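Local coordinates for quinoline 2-oxidoreductase medium subunit (Pseudomonas putida, PDB 1T3Q) that binds FAD as the flavin subunit of the molybdenum hydroxylase quinoline 2-oxidoreductase, at the interface of chains B and A and the interface of chains C and A. Residues are numbered along the deposited sequence; one frame, centred on the assembly and turned at random. Chains: chain A, quinoline 2-oxidoreductase medium subunit; chain B, quinoline 2-oxidoreductase large subunit; chain C, quinoline 2-oxidoreductase small subunit.

Contact 1: the interface of chains B and A. Residues chain B 124-125, 128, 284; chain A 1-2, 43.
The carboxylate of B:Glu128 receives the N-terminus of chain A. The terminal nitrogen of A:Met1 lies 2.6 Å from B:Glu128 OE1 and also reaches OE2, while the backbone N-H of A:Lys2 donates to B:Glu128 OE2 (2.9 Å) on the syn lone pair, which faces OE1. The terminus approaches OE1 from above the carboxylate plane. From the opposite face B:Arg124 NE donates to OE1 at 2.9 Å, keeping the acceptor within the guanidinium plane; this salt bridge inside chain B would steady the carboxylate. An extended B:Glu128 chain (chi2 -180°) carries the acid out to the terminus. A:Arg43 NH2 adds a looser salt bridge to B:Glu128 OE2 (3.3 Å), and B:Glu128 CB rests over the rim of one guanidinium face. The edge of that guanidinium, NE and NH2 together, grips A:Lys2 O, with NE at 2.8 Å, tying the second residue of chain A to its own subunit. The aliphatic part of A:Lys2 lies nearly perpendicular to B:Arg124, CG to CG at 3.8 Å, after a kink at chi2 (-55°). Beyond the terminal nitrogen, CB of A:Met1 packs on CB of B:Asp284 (3.5 Å), whose carboxylate also pairs with B:Arg124 and probably adds negative potential near the terminus. B:Arg124, B:Ala125 and B:Glu128 belong to helix 124-131, B:Asp284 directly precedes helix 285-291, and the chain A residues all lie in loops.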
ATOM      1  N   ARG B 124      -7.763  -5.964 -19.967  1.00 20.23           N
ATOM      2  CA  ARG B 124      -6.732  -6.250 -20.954  1.00 20.21           C
ATOM      3  C   ARG B 124      -7.366  -6.835 -22.220  1.00 20.40           C
ATOM      4  O   ARG B 124      -6.958  -6.510 -23.335  1.00 19.16           O
ATOM      5  CB  ARG B 124      -5.709  -7.230 -20.364  1.00 20.44           C
ATOM      6  CG  ARG B 124      -4.749  -7.838 -21.367  1.00 22.65           C
ATOM      7  CD  ARG B 124      -3.794  -6.822 -21.975  1.00 22.79           C
ATOM      8  NE  ARG B 124      -2.887  -7.495 -22.897  1.00 24.64           N
ATOM      9  CZ  ARG B 124      -1.572  -7.298 -22.948  1.00 23.44           C
ATOM     10  NH1 ARG B 124      -0.991  -6.434 -22.130  1.00 25.15           N
ATOM     11  NH2 ARG B 124      -0.836  -7.989 -23.806  1.00 25.17           N
ATOM     12  N   ALA B 125      -8.372  -7.687 -22.047  1.00 19.54           N
ATOM     13  CA  ALA B 125      -9.037  -8.305 -23.191  1.00 19.14           C
ATOM     14  C   ALA B 125      -9.694  -7.259 -24.089  1.00 18.07           C
ATOM     15  O   ALA B 125      -9.596  -7.337 -25.316  1.00 18.70           O
ATOM     16  CB  ALA B 125     -10.079  -9.309 -22.717  1.00 19.37           C
ATOM     17  N   GLU B 128      -7.216  -5.221 -26.002  1.00 17.29           N
ATOM     18  CA  GLU B 128      -6.750  -5.978 -27.158  1.00 17.63           C
ATOM     19  C   GLU B 128      -7.813  -5.949 -28.252  1.00 18.34           C
ATOM     20  O   GLU B 128      -7.483  -5.834 -29.433  1.00 20.96           O
ATOM     21  CB  GLU B 128      -6.426  -7.425 -26.770  1.00 19.53           C
ATOM     22  CG  GLU B 128      -5.136  -7.568 -25.959  1.00 20.51           C
ATOM     23  CD  GLU B 128      -4.830  -9.012 -25.585  1.00 24.98           C
ATOM     24  OE1 GLU B 128      -3.748  -9.264 -25.009  1.00 25.47           O
ATOM     25  OE2 GLU B 128      -5.668  -9.895 -25.862  1.00 27.45           O
ATOM     26  N   ASP B 284       2.418 -10.175 -22.351  1.00 17.10           N
ATOM     27  CA  ASP B 284       2.287 -11.618 -22.519  1.00 17.73           C
ATOM     28  C   ASP B 284       3.603 -12.183 -23.049  1.00 17.64           C
ATOM     29  O   ASP B 284       4.529 -11.430 -23.352  1.00 18.20           O
ATOM     30  CB  ASP B 284       1.107 -11.965 -23.438  1.00 18.21           C
ATOM     31  CG  ASP B 284       1.247 -11.397 -24.843  1.00 19.72           C
ATOM     32  OD1 ASP B 284       0.207 -10.995 -25.407  1.00 20.72           O
ATOM     33  OD2 ASP B 284       2.367 -11.368 -25.392  1.00 17.40           O
TER
ATOM     34  N   MET A   1      -3.173 -11.556 -26.166  1.00 36.27           N
ATOM     35  CA  MET A   1      -3.061 -12.998 -25.817  1.00 32.15           C
ATOM     36  C   MET A   1      -4.299 -13.471 -25.053  1.00 29.33           C
ATOM     37  O   MET A   1      -4.388 -14.632 -24.654  1.00 29.07           O
ATOM     38  CB  MET A   1      -1.790 -13.237 -24.997  1.00 36.47           C
ATOM     39  CG  MET A   1      -1.546 -14.674 -24.582  1.00 39.31           C
ATOM     40  SD  MET A   1       0.128 -15.231 -24.974  1.00 47.88           S
ATOM     41  CE  MET A   1      -0.240 -16.702 -25.945  1.00 42.76           C
ATOM     42  N   LYS A   2      -5.251 -12.567 -24.840  1.00 23.88           N
ATOM     43  CA  LYS A   2      -6.492 -12.935 -24.168  1.00 22.20           C
ATOM     44  C   LYS A   2      -7.447 -13.382 -25.280  1.00 21.41           C
ATOM     45  O   LYS A   2      -7.436 -12.815 -26.378  1.00 21.76           O
ATOM     46  CB  LYS A   2      -7.088 -11.743 -23.412  1.00 22.44           C
ATOM     47  CG  LYS A   2      -6.219 -11.196 -22.281  1.00 22.67           C
ATOM     48  CD  LYS A   2      -5.841 -12.272 -21.275  1.00 20.73           C
ATOM     49  CE  LYS A   2      -4.987 -11.698 -20.150  1.00 21.76           C
ATOM     50  NZ  LYS A   2      -4.608 -12.730 -19.140  1.00 21.09           N
ATOM     51  N   ARG A  43      -5.566 -15.412 -31.078  1.00 21.62           N
ATOM     52  CA  ARG A  43      -6.646 -14.831 -31.855  1.00 22.59           C
ATOM     53  C   ARG A  43      -6.557 -15.238 -33.317  1.00 24.41           C
ATOM     54  O   ARG A  43      -6.672 -14.407 -34.220  1.00 25.61           O
ATOM     55  CB  ARG A  43      -6.640 -13.305 -31.708  1.00 22.88           C
ATOM     56  CG  ARG A  43      -6.810 -12.876 -30.259  1.00 23.53           C
ATOM     57  CD  ARG A  43      -7.374 -11.477 -30.106  1.00 22.06           C
ATOM     58  NE  ARG A  43      -7.702 -11.221 -28.705  1.00 21.63           N
ATOM     59  CZ  ARG A  43      -8.477 -10.231 -28.278  1.00 21.62           C
ATOM     60  NH1 ARG A  43      -9.022  -9.381 -29.142  1.00 21.95           N
ATOM     61  NH2 ARG A  43      -8.721 -10.099 -26.981  1.00 19.91           N
TER

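Contact 2: the interface of chains C and A. Residues chain C 71, 74; chain A 8, 30-31, 52, 54, 108.
C:Gln74 reaches into chain A with CG beside its own backbone N (chi1 -70°) and the chain extended beyond it, which brings its amide up to A:Asp52. The aspartate turns its CG away from the backbone N (chi1 -155°) and offers OD2. C:Gln74 NE2 donates to this oxygen at 2.9 Å in a nearly straight bond (168° at H), with the acceptor in the amide plane but the donor well above the carboxylate plane. The phenol of A:Tyr8 donates to the same OD2 from the opposite face (OH to OD2 2.6 Å), and the backbone N of A:Arg54 holds OD1, fixing the rotation of the acid. At the other end of the amide, C:Gln74 OE1 takes the backbone N-H of C:Leu71 (2.9 Å) on an in-plane lone pair, an internal bond that helps decide which end faces A:Asp52. A water 2.8 Å from OE1 relays the same oxygen to NH1 of A:Arg108; another links C:Gln74 O to NH2 of that arginine. Apolar cover comes from CD1 of A:Ile30, 3.6 Å from C:Gln74 NE2 and tip to tip with C:Leu71 CD1 (3.9 Å), which also touches the A:Tyr8 ring. This polar seam joins the small iron-sulfur subunit to the flavin subunit. Next to it lies A:Ala31, an FAD-binding residue, so the contact probably helps hold the flavin close to the iron-sulfur subunit that exchanges electrons with it.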
ATOM      1  N   LEU C  71     -11.300 -23.058 -19.597  1.00 18.05           N
ATOM      2  CA  LEU C  71     -12.154 -21.880 -19.482  1.00 15.93           C
ATOM      3  C   LEU C  71     -12.620 -21.817 -18.033  1.00 17.44           C
ATOM      4  O   LEU C  71     -12.847 -22.856 -17.400  1.00 16.72           O
ATOM      5  CB  LEU C  71     -13.380 -21.981 -20.405  1.00 15.98           C
ATOM      6  CG  LEU C  71     -13.184 -22.097 -21.922  1.00 17.69           C
ATOM      7  CD1 LEU C  71     -14.550 -22.136 -22.599  1.00 17.23           C
ATOM      8  CD2 LEU C  71     -12.383 -20.908 -22.447  1.00 16.72           C
ATOM      9  N   GLN C  74     -15.537 -23.744 -17.340  1.00 18.97           N
ATOM     10  CA  GLN C  74     -15.401 -25.198 -17.316  1.00 19.30           C
ATOM     11  C   GLN C  74     -15.063 -25.708 -15.921  1.00 18.62           C
ATOM     12  O   GLN C  74     -14.853 -26.903 -15.722  1.00 19.84           O
ATOM     13  CB  GLN C  74     -14.343 -25.659 -18.321  1.00 19.54           C
ATOM     14  CG  GLN C  74     -14.788 -25.472 -19.766  1.00 19.21           C
ATOM     15  CD  GLN C  74     -13.727 -25.854 -20.772  1.00 19.62           C
ATOM     16  OE1 GLN C  74     -12.608 -25.354 -20.728  1.00 19.16           O
ATOM     17  NE2 GLN C  74     -14.077 -26.740 -21.695  1.00 21.18           N
TER
ATOM     18  N   TYR A   8     -21.075 -19.341 -24.511  1.00 20.68           N
ATOM     19  CA  TYR A   8     -20.764 -20.724 -24.166  1.00 22.21           C
ATOM     20  C   TYR A   8     -21.995 -21.556 -23.843  1.00 21.88           C
ATOM     21  O   TYR A   8     -22.918 -21.085 -23.182  1.00 22.72           O
ATOM     22  CB  TYR A   8     -19.821 -20.734 -22.962  1.00 21.73           C
ATOM     23  CG  TYR A   8     -19.514 -22.099 -22.386  1.00 22.56           C
ATOM     24  CD1 TYR A   8     -18.464 -22.875 -22.884  1.00 21.95           C
ATOM     25  CD2 TYR A   8     -20.246 -22.596 -21.305  1.00 22.00           C
ATOM     26  CE1 TYR A   8     -18.143 -24.111 -22.311  1.00 19.61           C
ATOM     27  CE2 TYR A   8     -19.937 -23.827 -20.728  1.00 22.61           C
ATOM     28  CZ  TYR A   8     -18.885 -24.577 -21.234  1.00 22.14           C
ATOM     29  OH  TYR A   8     -18.575 -25.784 -20.649  1.00 19.95           O
ATOM     30  N   ILE A  30     -15.779 -27.287 -28.383  1.00 17.92           N
ATOM     31  CA  ILE A  30     -14.624 -27.299 -27.504  1.00 18.75           C
ATOM     32  C   ILE A  30     -14.713 -28.592 -26.706  1.00 18.50           C
ATOM     33  O   ILE A  30     -15.777 -28.950 -26.200  1.00 20.72           O
ATOM     34  CB  ILE A  30     -14.547 -26.091 -26.521  1.00 18.48           C
ATOM     35  CG1 ILE A  30     -13.262 -26.223 -25.687  1.00 19.45           C
ATOM     36  CG2 ILE A  30     -15.759 -26.051 -25.599  1.00 16.81           C
ATOM     37  CD1 ILE A  30     -12.997 -25.073 -24.720  1.00 17.94           C
ATOM     38  N   ALA A  31     -13.598 -29.308 -26.643  1.00 18.20           N
ATOM     39  CA  ALA A  31     -13.503 -30.554 -25.900  1.00 17.37           C
ATOM     40  C   ALA A  31     -12.538 -30.303 -24.746  1.00 17.63           C
ATOM     41  O   ALA A  31     -12.917 -29.709 -23.740  1.00 18.13           O
ATOM     42  CB  ALA A  31     -12.989 -31.664 -26.805  1.00 15.98           C
ATOM     43  N   ASP A  52     -19.376 -26.888 -25.693  1.00 19.77           N
ATOM     44  CA  ASP A  52     -18.668 -27.912 -24.933  1.00 20.45           C
ATOM     45  C   ASP A  52     -19.380 -29.259 -25.043  1.00 21.11           C
ATOM     46  O   ASP A  52     -20.612 -29.320 -25.056  1.00 23.01           O
ATOM     47  CB  ASP A  52     -18.599 -27.490 -23.456  1.00 19.04           C
ATOM     48  CG  ASP A  52     -17.423 -28.111 -22.713  1.00 20.82           C
ATOM     49  OD1 ASP A  52     -17.012 -29.235 -23.067  1.00 19.67           O
ATOM     50  OD2 ASP A  52     -16.920 -27.475 -21.763  1.00 20.17           O
ATOM     51  N   ARG A  54     -18.704 -31.666 -22.809  1.00 19.99           N
ATOM     52  CA  ARG A  54     -18.557 -32.260 -21.480  1.00 21.15           C
ATOM     53  C   ARG A  54     -19.779 -32.997 -20.938  1.00 21.29           C
ATOM     54  O   ARG A  54     -19.633 -33.947 -20.171  1.00 20.62           O
ATOM     55  CB  ARG A  54     -18.125 -31.199 -20.452  1.00 22.10           C
ATOM     56  CG  ARG A  54     -19.131 -30.088 -20.205  1.00 24.72           C
ATOM     57  CD  ARG A  54     -18.729 -29.212 -19.013  1.00 28.43           C
ATOM     58  NE  ARG A  54     -18.638 -29.988 -17.772  1.00 33.28           N
ATOM     59  CZ  ARG A  54     -18.396 -29.467 -16.570  1.00 33.69           C
ATOM     60  NH1 ARG A  54     -18.219 -28.161 -16.425  1.00 32.27           N
ATOM     61  NH2 ARG A  54     -18.323 -30.259 -15.510  1.00 35.91           N
ATOM     62  N   ARG A 108      -6.457 -33.386 -20.029  1.00 18.86           N
ATOM     63  CA  ARG A 108      -7.569 -32.663 -20.654  1.00 19.36           C
ATOM     64  C   ARG A 108      -7.774 -33.009 -22.126  1.00 19.55           C
ATOM     65  O   ARG A 108      -8.910 -33.062 -22.604  1.00 18.66           O
ATOM     66  CB  ARG A 108      -7.371 -31.145 -20.536  1.00 18.14           C
ATOM     67  CG  ARG A 108      -7.530 -30.589 -19.128  1.00 16.66           C
ATOM     68  CD  ARG A 108      -7.695 -29.067 -19.153  1.00 17.41           C
ATOM     69  NE  ARG A 108      -8.945 -28.647 -19.794  1.00 17.91           N
ATOM     70  CZ  ARG A 108     -10.148 -28.717 -19.226  1.00 19.34           C
ATOM     71  NH1 ARG A 108     -11.224 -28.312 -19.893  1.00 19.04           N
ATOM     72  NH2 ARG A 108     -10.279 -29.175 -17.986  1.00 18.39           N
TER
HETATM   73  O   HOH W   1     -10.368 -26.266 -22.055  1.00 20.65           O
HETATM   74  O   HOH W   2     -12.591 -28.789 -16.130  1.00 24.12           O

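Contact 1 and contact 2 lie about 20 Å apart, measured between the centres of their C-alpha atoms, and share no residue. Both draw mostly on the first fifth of chain A, with A:Arg108 added from further on: the first two residues serve contact 1, and strand 7-9 follows a few residues later and gives A:Tyr8 to contact 2. Between A:Ile30 of contact 2 and A:Arg43 of contact 1 run the FAD-binding residues 31-36 and helix 36-41. Neighbouring segments of the medium subunit thus meet the large and the small subunit, which probably helps set the flavin subunit's position against the other two.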